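Local coordinates for protein Phosphoglucosamine/phosphogalactosamine mutase (Sulfolobus tokodaii, PDB 2F7L) that interconverts the 6-phosphates and 1-phosphates of glucosamine and galactosamine, feeding the synthesis of UDP-N-acetylglucosamine and UDP-N-acetylgalactosamine, at residues Tyr200-Asn205 / Lys223-Val228; Val234-Ala239 / Ala347-Leu352; Thr283-Ser288 / Ile404-Val409. All coordinates share one frame; numbering follows the deposited sequence.

Interaction 1: residues Tyr200-Asn205 / Lys223-Val228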
loop_
_atom_site.group_PDB
_atom_site.type_symbol
_atom_site.label_atom_id
_atom_site.label_comp_id
_atom_site.label_asym_id
_atom_site.label_seq_id
_atom_site.Cartn_x
_atom_site.Cartn_y
_atom_site.Cartn_z
ATOM N N TYR A 200 7.101 17.671 -13.589
ATOM C CA TYR A 200 7.852 16.861 -14.542
ATOM C C TYR A 200 7.478 15.419 -14.218
ATOM O O TYR A 200 7.588 14.994 -13.054
ATOM C CB TYR A 200 9.360 16.995 -14.338
ATOM C CG TYR A 200 9.923 18.380 -14.502
ATOM C CD1 TYR A 200 9.835 19.307 -13.468
ATOM C CD2 TYR A 200 10.554 18.762 -15.691
ATOM C CE1 TYR A 200 10.357 20.577 -13.607
ATOM C CE2 TYR A 200 11.080 20.030 -15.844
ATOM C CZ TYR A 200 10.977 20.932 -14.795
ATOM O OH TYR A 200 11.486 22.194 -14.928
ATOM N N THR A 201 7.026 14.658 -15.206
ATOM C CA THR A 201 6.708 13.282 -14.910
ATOM C C THR A 201 7.531 12.392 -15.808
ATOM O O THR A 201 7.748 12.674 -17.003
ATOM C CB THR A 201 5.199 12.928 -15.101
ATOM O OG1 THR A 201 4.937 12.693 -16.487
ATOM C CG2 THR A 201 4.301 14.038 -14.598
ATOM N N ILE A 202 8.018 11.321 -15.197
ATOM C CA ILE A 202 8.805 10.335 -15.897
ATOM C C ILE A 202 7.826 9.172 -15.916
ATOM O O ILE A 202 7.158 8.878 -14.917
ATOM C CB ILE A 202 10.148 10.023 -15.129
ATOM C CG1 ILE A 202 10.975 9.010 -15.887
ATOM C CG2 ILE A 202 9.883 9.434 -13.772
ATOM C CD1 ILE A 202 11.111 9.310 -17.326
ATOM N N ASN A 203 7.677 8.573 -17.089
ATOM C CA ASN A 203 6.768 7.449 -17.265
ATOM C C ASN A 203 5.314 7.803 -16.961
ATOM O O ASN A 203 4.580 7.014 -16.375
ATOM C CB ASN A 203 7.266 6.305 -16.391
ATOM C CG ASN A 203 8.706 5.987 -16.683
ATOM O OD1 ASN A 203 9.086 5.853 -17.859
ATOM N ND2 ASN A 203 9.524 5.882 -15.638
ATOM N N GLY A 204 4.911 9.001 -17.386
ATOM C CA GLY A 204 3.560 9.474 -17.145
ATOM C C GLY A 204 2.553 8.949 -18.148
ATOM O O GLY A 204 1.353 9.128 -17.973
ATOM N N ASN A 205 3.031 8.329 -19.217
ATOM C CA ASN A 205 2.117 7.760 -20.200
ATOM C C ASN A 205 1.691 6.365 -19.720
ATOM O O ASN A 205 2.459 5.668 -19.051
ATOM C CB ASN A 205 2.788 7.667 -21.576
ATOM C CG ASN A 205 4.022 6.795 -21.569
ATOM O OD1 ASN A 205 4.095 5.820 -22.298
ATOM N ND2 ASN A 205 4.999 7.147 -20.750
ATOM N N LYS A 223 16.200 3.478 -9.223
ATOM C CA LYS A 223 17.581 3.780 -9.588
ATOM C C LYS A 223 17.700 4.937 -10.590
ATOM O O LYS A 223 18.280 5.973 -10.285
ATOM C CB LYS A 223 18.254 2.528 -10.182
ATOM C CG LYS A 223 19.591 2.147 -9.556
ATOM C CD LYS A 223 19.457 1.999 -8.027
ATOM C CE LYS A 223 20.602 1.171 -7.375
ATOM N NZ LYS A 223 20.570 -0.264 -7.818
ATOM N N GLU A 224 17.130 4.768 -11.777
ATOM C CA GLU A 224 17.231 5.789 -12.808
ATOM C C GLU A 224 16.407 7.046 -12.601
ATOM O O GLU A 224 16.846 8.134 -12.985
ATOM C CB GLU A 224 16.879 5.210 -14.166
ATOM C CG GLU A 224 17.692 4.032 -14.584
ATOM C CD GLU A 224 17.198 3.502 -15.895
ATOM O OE1 GLU A 224 15.988 3.177 -15.967
ATOM O OE2 GLU A 224 17.998 3.426 -16.862
ATOM N N THR A 225 15.217 6.936 -12.020
ATOM C CA THR A 225 14.467 8.162 -11.857
ATOM C C THR A 225 15.171 9.005 -10.786
ATOM O O THR A 225 15.212 10.232 -10.887
ATOM C CB THR A 225 12.954 7.903 -11.546
ATOM O OG1 THR A 225 12.781 7.635 -10.157
ATOM C CG2 THR A 225 12.424 6.729 -12.374
ATOM N N ALA A 226 15.750 8.349 -9.782
ATOM C CA ALA A 226 16.494 9.058 -8.734
ATOM C C ALA A 226 17.535 9.929 -9.455
ATOM O O ALA A 226 17.847 11.050 -9.035
ATOM C CB ALA A 226 17.198 8.072 -7.812
ATOM N N GLU A 227 18.067 9.399 -10.550
ATOM C CA GLU A 227 19.029 10.119 -11.355
ATOM C C GLU A 227 18.393 11.415 -11.844
ATOM O O GLU A 227 18.755 12.494 -11.402
ATOM C CB GLU A 227 19.394 9.301 -12.572
ATOM C CG GLU A 227 20.833 9.373 -12.910
ATOM C CD GLU A 227 21.645 8.823 -11.779
ATOM O OE1 GLU A 227 22.227 9.626 -10.997
ATOM O OE2 GLU A 227 21.668 7.572 -11.671
ATOM N N VAL A 228 17.439 11.288 -12.764
ATOM C CA VAL A 228 16.760 12.441 -13.322
ATOM C C VAL A 228 16.257 13.393 -12.241
ATOM O O VAL A 228 16.158 14.593 -12.478
ATOM C CB VAL A 228 15.581 12.031 -14.253
ATOM C CG1 VAL A 228 16.073 11.093 -15.333
ATOM C CG2 VAL A 228 14.501 11.359 -13.463
#
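Ile202 and Thr225 meet methyl to methyl where an edge strand of the second alpha/beta/alpha domain gives way to a loop. This is a beta-alpha-beta crossover. Strand 198-201 is followed by a long loop, then helix 223-231, then strand 236-239, which lies parallel two places across the sheet with strand 174-178 between. The contact sets the start of the helix, through Thr225, against Ile202, which follows the edge strand. The helix residues take part unequally. Lys223 stands clear of 200-205, and its NZ forms a salt bridge with Asp220 just upstream. Thr225 is the main contact residue, and its CB points toward the 200-205 segment. Its CG2 lies anti to the carbonyl carbon and reaches Ile202 CG2 at 4.0 Å, with Thr225 CB almost as near to the same methyl. The hydroxyl takes the other branch (chi1 82°), where OG1 makes a weak hydrogen bond to Leu222 O. The methyl faces Ile202, and the hydroxyl turns back to the residue before the helix. Ala226 turns the other way and packs on Val256. Val228, one turn after Thr225, flanks the same isoleucine more loosely, with Val228 CG2 4.8 Å from Ile202 CB. No hydrogen bond crosses between the two segments. Strand 174-178 fills in behind: Thr225 and Ile202 both touch Asp178, and Val228 touches Leu176. Asn203 has a left-handed backbone (phi 61°, psi 40°) and turns the chain off the strand. Its ND2 makes a weak hydrogen bond to Asp178 OD1, and the same nitrogen lies 4.4 Å from Thr225 CG2.

Interaction 2: residues Val234-Ala239 / Ala347-Leu352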
loop_
_atom_site.group_PDB
_atom_site.type_symbol
_atom_site.label_atom_id
_atom_site.label_comp_id
_atom_site.label_asym_id
_atom_site.label_seq_id
_atom_site.Cartn_x
_atom_site.Cartn_y
_atom_site.Cartn_z
ATOM N N VAL A 234 14.950 18.977 -8.795
ATOM C CA VAL A 234 13.583 19.109 -8.364
ATOM C C VAL A 234 13.591 19.211 -6.839
ATOM O O VAL A 234 14.499 18.695 -6.197
ATOM C CB VAL A 234 12.807 17.887 -8.870
ATOM C CG1 VAL A 234 11.916 17.335 -7.808
ATOM C CG2 VAL A 234 12.018 18.275 -10.085
ATOM N N ASP A 235 12.606 19.890 -6.259
ATOM C CA ASP A 235 12.542 20.038 -4.803
ATOM C C ASP A 235 12.095 18.745 -4.123
ATOM O O ASP A 235 12.436 18.473 -2.969
ATOM C CB ASP A 235 11.581 21.165 -4.418
ATOM C CG ASP A 235 11.891 22.457 -5.132
ATOM O OD1 ASP A 235 13.086 22.810 -5.201
ATOM O OD2 ASP A 235 10.949 23.128 -5.619
ATOM N N LEU A 236 11.308 17.957 -4.842
ATOM C CA LEU A 236 10.819 16.692 -4.315
ATOM C C LEU A 236 10.380 15.801 -5.466
ATOM O O LEU A 236 9.877 16.297 -6.480
ATOM C CB LEU A 236 9.637 16.928 -3.379
ATOM C CG LEU A 236 8.994 15.667 -2.820
ATOM C CD1 LEU A 236 10.007 14.963 -1.946
ATOM C CD2 LEU A 236 7.745 16.023 -2.036
ATOM N N GLY A 237 10.589 14.494 -5.314
ATOM C CA GLY A 237 10.182 13.546 -6.339
ATOM C C GLY A 237 9.301 12.493 -5.694
ATOM O O GLY A 237 9.466 12.204 -4.507
ATOM N N VAL A 238 8.355 11.929 -6.447
ATOM C CA VAL A 238 7.478 10.882 -5.906
ATOM C C VAL A 238 7.246 9.752 -6.873
ATOM O O VAL A 238 6.915 9.978 -8.028
ATOM C CB VAL A 238 6.087 11.404 -5.513
ATOM C CG1 VAL A 238 5.356 10.348 -4.714
ATOM C CG2 VAL A 238 6.217 12.633 -4.688
ATOM N N ALA A 239 7.416 8.529 -6.390
ATOM C CA ALA A 239 7.194 7.353 -7.220
ATOM C C ALA A 239 6.083 6.460 -6.636
ATOM O O ALA A 239 5.970 6.287 -5.408
ATOM C CB ALA A 239 8.489 6.580 -7.369
ATOM N N ALA A 347 0.593 15.085 -1.250
ATOM C CA ALA A 347 0.025 16.366 -0.843
ATOM C C ALA A 347 0.434 16.727 0.589
ATOM O O ALA A 347 0.797 17.875 0.880
ATOM C CB ALA A 347 -1.503 16.321 -0.945
ATOM N N LEU A 348 0.350 15.757 1.490
ATOM C CA LEU A 348 0.718 15.999 2.864
ATOM C C LEU A 348 2.193 16.331 2.932
ATOM O O LEU A 348 2.614 17.148 3.746
ATOM C CB LEU A 348 0.427 14.773 3.719
ATOM C CG LEU A 348 -1.046 14.523 4.027
ATOM C CD1 LEU A 348 -1.214 13.176 4.714
ATOM C CD2 LEU A 348 -1.575 15.640 4.903
ATOM N N MET A 349 2.980 15.708 2.067
ATOM C CA MET A 349 4.413 15.946 2.085
ATOM C C MET A 349 4.714 17.376 1.693
ATOM O O MET A 349 5.488 18.054 2.359
ATOM C CB MET A 349 5.139 14.980 1.146
ATOM C CG MET A 349 6.662 15.009 1.277
ATOM S SD MET A 349 7.248 14.472 2.899
ATOM C CE MET A 349 7.681 12.759 2.557
ATOM N N LEU A 350 4.106 17.829 0.600
ATOM C CA LEU A 350 4.302 19.201 0.138
ATOM C C LEU A 350 3.824 20.198 1.202
ATOM O O LEU A 350 4.254 21.351 1.202
ATOM C CB LEU A 350 3.551 19.454 -1.178
ATOM C CG LEU A 350 4.089 18.786 -2.445
ATOM C CD1 LEU A 350 3.356 19.331 -3.648
ATOM C CD2 LEU A 350 5.574 19.047 -2.595
ATOM N N GLU A 351 2.933 19.769 2.095
ATOM C CA GLU A 351 2.474 20.675 3.133
ATOM C C GLU A 351 3.594 20.734 4.167
ATOM O O GLU A 351 4.211 21.777 4.359
ATOM C CB GLU A 351 1.165 20.197 3.781
ATOM C CG GLU A 351 0.169 21.343 3.995
ATOM C CD GLU A 351 -0.963 21.027 4.985
ATOM O OE1 GLU A 351 -1.942 21.814 5.040
ATOM O OE2 GLU A 351 -0.882 20.010 5.714
ATOM N N LEU A 352 3.865 19.600 4.805
ATOM C CA LEU A 352 4.926 19.462 5.804
ATOM C C LEU A 352 6.211 20.177 5.344
ATOM O O LEU A 352 6.840 20.918 6.096
ATOM C CB LEU A 352 5.183 17.966 6.025
ATOM C CG LEU A 352 6.119 17.409 7.101
ATOM C CD1 LEU A 352 7.397 16.886 6.455
ATOM C CD2 LEU A 352 6.386 18.487 8.156
#
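Leu236 reaches from a central strand of the second domain to Met349 and Leu350 on helix 342-356 of the third. The contact is a wholly apolar, buried seam between two alpha/beta/alpha domains. CB of Leu236 starts toward the helix but stays 4.7 Å from its nearest neighbour there, Leu350 CD2. CG is anti to the backbone N (chi1 177°). This Leu236 CG keeps its distance too, with Met349 CG and Leu350 CD2 each 4.8 Å away. From CG the two methyls part. CD1 of Leu236 is the more distant, with Met349 CG at 4.7 Å. CD2 does the real touching and lies against two residues of one helical turn. Leu236 CD2 meets Met349 CG at 3.6 Å and Leu350 CD2 at 3.8 Å. The side chains of Leu236 and Met349 cross at about a right angle. Met349 meets the leucine with its CG methylene rather than with SD, because the turn about its CB-CG bond (chi2 64°) carries SD away. Leu350 comes from the flank: its CB does not aim at the strand, but its CD2 swings in to close beside the leucine methyl. Around this point, strand 248-251 supplies Phe249, which touches both Leu236 and Met349. Helix 259-272 adds Ser262 and Leu266 against Met349, and helix 360-365 adds Phe364. Ser360 packs on Leu236 and also hydrogen-bonds to Asp235 O. The backbone of Leu236 pairs with Leu176 and that of Gly237 with Ile250, which places their strand inside the sheet, between 174-178 and 248-251, with helix 342-356 packed over one face.

Interaction 3: residues Thr283-Ser288 / Ile404-Val409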
loop_
_atom_site.group_PDB
_atom_site.type_symbol
_atom_site.label_atom_id
_atom_site.label_comp_id
_atom_site.label_asym_id
_atom_site.label_seq_id
_atom_site.Cartn_x
_atom_site.Cartn_y
_atom_site.Cartn_z
ATOM N N THR A 283 1.832 0.606 12.661
ATOM C CA THR A 283 2.795 0.260 11.612
ATOM C C THR A 283 3.209 -1.201 11.741
ATOM O O THR A 283 3.083 -1.806 12.809
ATOM C CB THR A 283 4.048 1.161 11.623
ATOM O OG1 THR A 283 4.603 1.183 10.302
ATOM C CG2 THR A 283 5.099 0.630 12.582
ATOM N N ALA A 284 3.678 -1.780 10.647
ATOM C CA ALA A 284 4.075 -3.175 10.675
ATOM C C ALA A 284 5.508 -3.373 11.168
ATOM O O ALA A 284 6.397 -2.521 10.995
ATOM C CB ALA A 284 3.894 -3.801 9.302
ATOM N N VAL A 285 5.706 -4.525 11.790
ATOM C CA VAL A 285 6.995 -4.918 12.338
ATOM C C VAL A 285 8.116 -4.885 11.305
ATOM O O VAL A 285 9.271 -5.084 11.644
ATOM C CB VAL A 285 6.893 -6.326 12.960
ATOM C CG1 VAL A 285 6.128 -6.253 14.287
ATOM C CG2 VAL A 285 6.178 -7.269 11.991
ATOM N N SER A 286 7.765 -4.627 10.051
ATOM C CA SER A 286 8.730 -4.537 8.958
ATOM C C SER A 286 9.335 -3.124 8.947
ATOM O O SER A 286 10.333 -2.851 8.271
ATOM C CB SER A 286 8.034 -4.839 7.623
ATOM O OG SER A 286 6.836 -4.081 7.468
ATOM N N SER A 287 8.717 -2.230 9.717
ATOM C CA SER A 287 9.162 -0.839 9.842
ATOM C C SER A 287 10.354 -0.679 10.796
ATOM O O SER A 287 10.465 -1.389 11.811
ATOM C CB SER A 287 8.002 0.032 10.339
ATOM O OG SER A 287 7.177 0.461 9.280
ATOM N N SER A 288 11.233 0.266 10.464
ATOM C CA SER A 288 12.412 0.550 11.275
ATOM C C SER A 288 12.003 1.077 12.628
ATOM O O SER A 288 11.024 1.797 12.717
ATOM C CB SER A 288 13.276 1.601 10.594
ATOM O OG SER A 288 14.182 2.188 11.515
ATOM N N ILE A 404 8.736 -8.429 20.065
ATOM C CA ILE A 404 7.411 -8.368 19.476
ATOM C C ILE A 404 7.218 -9.580 18.597
ATOM O O ILE A 404 7.849 -9.711 17.554
ATOM C CB ILE A 404 7.237 -7.085 18.657
ATOM C CG1 ILE A 404 7.577 -5.892 19.550
ATOM C CG2 ILE A 404 5.814 -6.985 18.145
ATOM C CD1 ILE A 404 7.540 -4.557 18.866
ATOM N N THR A 405 6.349 -10.480 19.023
ATOM C CA THR A 405 6.122 -11.685 18.250
ATOM C C THR A 405 4.744 -11.750 17.610
ATOM O O THR A 405 4.230 -12.843 17.344
ATOM C CB THR A 405 6.327 -12.944 19.109
ATOM O OG1 THR A 405 5.357 -12.963 20.152
ATOM C CG2 THR A 405 7.709 -12.959 19.711
ATOM N N ILE A 406 4.148 -10.591 17.343
ATOM C CA ILE A 406 2.830 -10.566 16.714
ATOM C C ILE A 406 2.897 -11.118 15.272
ATOM O O ILE A 406 1.876 -11.449 14.674
ATOM C CB ILE A 406 2.253 -9.123 16.679
ATOM C CG1 ILE A 406 0.836 -9.131 16.101
ATOM C CG2 ILE A 406 3.128 -8.222 15.828
ATOM C CD1 ILE A 406 -0.240 -9.615 17.053
ATOM N N ASP A 407 4.101 -11.214 14.717
ATOM C CA ASP A 407 4.297 -11.712 13.355
ATOM C C ASP A 407 5.789 -11.978 13.146
ATOM O O ASP A 407 6.551 -11.085 12.779
ATOM C CB ASP A 407 3.792 -10.677 12.347
ATOM C CG ASP A 407 3.962 -11.127 10.917
ATOM O OD1 ASP A 407 4.175 -12.333 10.684
ATOM O OD2 ASP A 407 3.866 -10.278 10.016
ATOM N N GLY A 408 6.193 -13.220 13.366
ATOM C CA GLY A 408 7.595 -13.547 13.253
ATOM C C GLY A 408 8.196 -13.131 14.588
ATOM O O GLY A 408 7.581 -13.331 15.639
ATOM N N VAL A 409 9.390 -12.545 14.555
ATOM C CA VAL A 409 10.028 -12.089 15.775
ATOM C C VAL A 409 10.828 -10.841 15.523
ATOM O O VAL A 409 11.800 -10.846 14.790
ATOM C CB VAL A 409 10.953 -13.160 16.373
ATOM C CG1 VAL A 409 11.902 -12.526 17.403
ATOM C CG2 VAL A 409 10.106 -14.255 17.035
#
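Val285 projects from a tight turn of the third domain against the end of strand 402-404 and the loop after it in the C-terminal domain, where Ile404, Ile406 and Asp407 receive it. The turn is a type I beta turn from Ala284 to Ser287, closed by Ser287 N to Ala284 O at 2.7 Å. It follows strand 280-284, and the partner loop leads on to strand 409-413. The valine rotamer (chi1 -74°) sends its two methyls to different partners. Val285 CG1, anti to the carbonyl carbon, touches Ile404 CG2 at 3.9 Å and Ile406 CG2 at the same distance. Val285 CG2 sits over the loop backbone, 3.9 Å from Asp407 O and 4.2 Å from Asp407 CB. Both isoleucines use the CG2 branch, but in different settings. In Ile404, CG2 is anti to the backbone N, and the side chain slides past Val285 in the opposite direction. In Ile406, it is CG1 that lies anti to the N (chi1 -176°), with the longer arm led away and the CG2 methyl left on the valine. Asp407 offers its CB, while its carboxylate is engaged elsewhere: OD1 forms a salt bridge with Arg421 and OD2 accepts a hydrogen bond from Val307 N. An alanine in place of Val285 would lack both methyls and would probably leave the CG2 groups of Ile404 and Ile406 without their mate, opening a gap between the turn and the loop. Polar links run alongside: Lys410 NZ hydrogen-bonds to Val285 O and Ser287 O. Between the two segments themselves no hydrogen bond forms. Across them the Val285 side chain is held by close packing alone, while its carbonyl O and the Asp407 carboxylate take directional bonds to neighbouring residues.

From the N terminus, interaction 1 comes first. It closes the 17-residue connection from 200-205 to 223-228, all within the second domain. The chain then enters strand 236-239, where interaction 2 opens. The two contacts are in series and share one sheet; they touch where Tyr200 CD1 lies 4.2 Å from Val234 CG2. Interaction 2 closes only at 347-352, over a hundred residues later, and ties the second domain to the third. Residues 283-288 lie within that span and pair with 404-409, so interactions 2 and 3 cross. Interactions 1 and 3 are in series. Interaction 3 fastens the third domain to the C-terminal one. Its centre is about 28 Å from that of interaction 2.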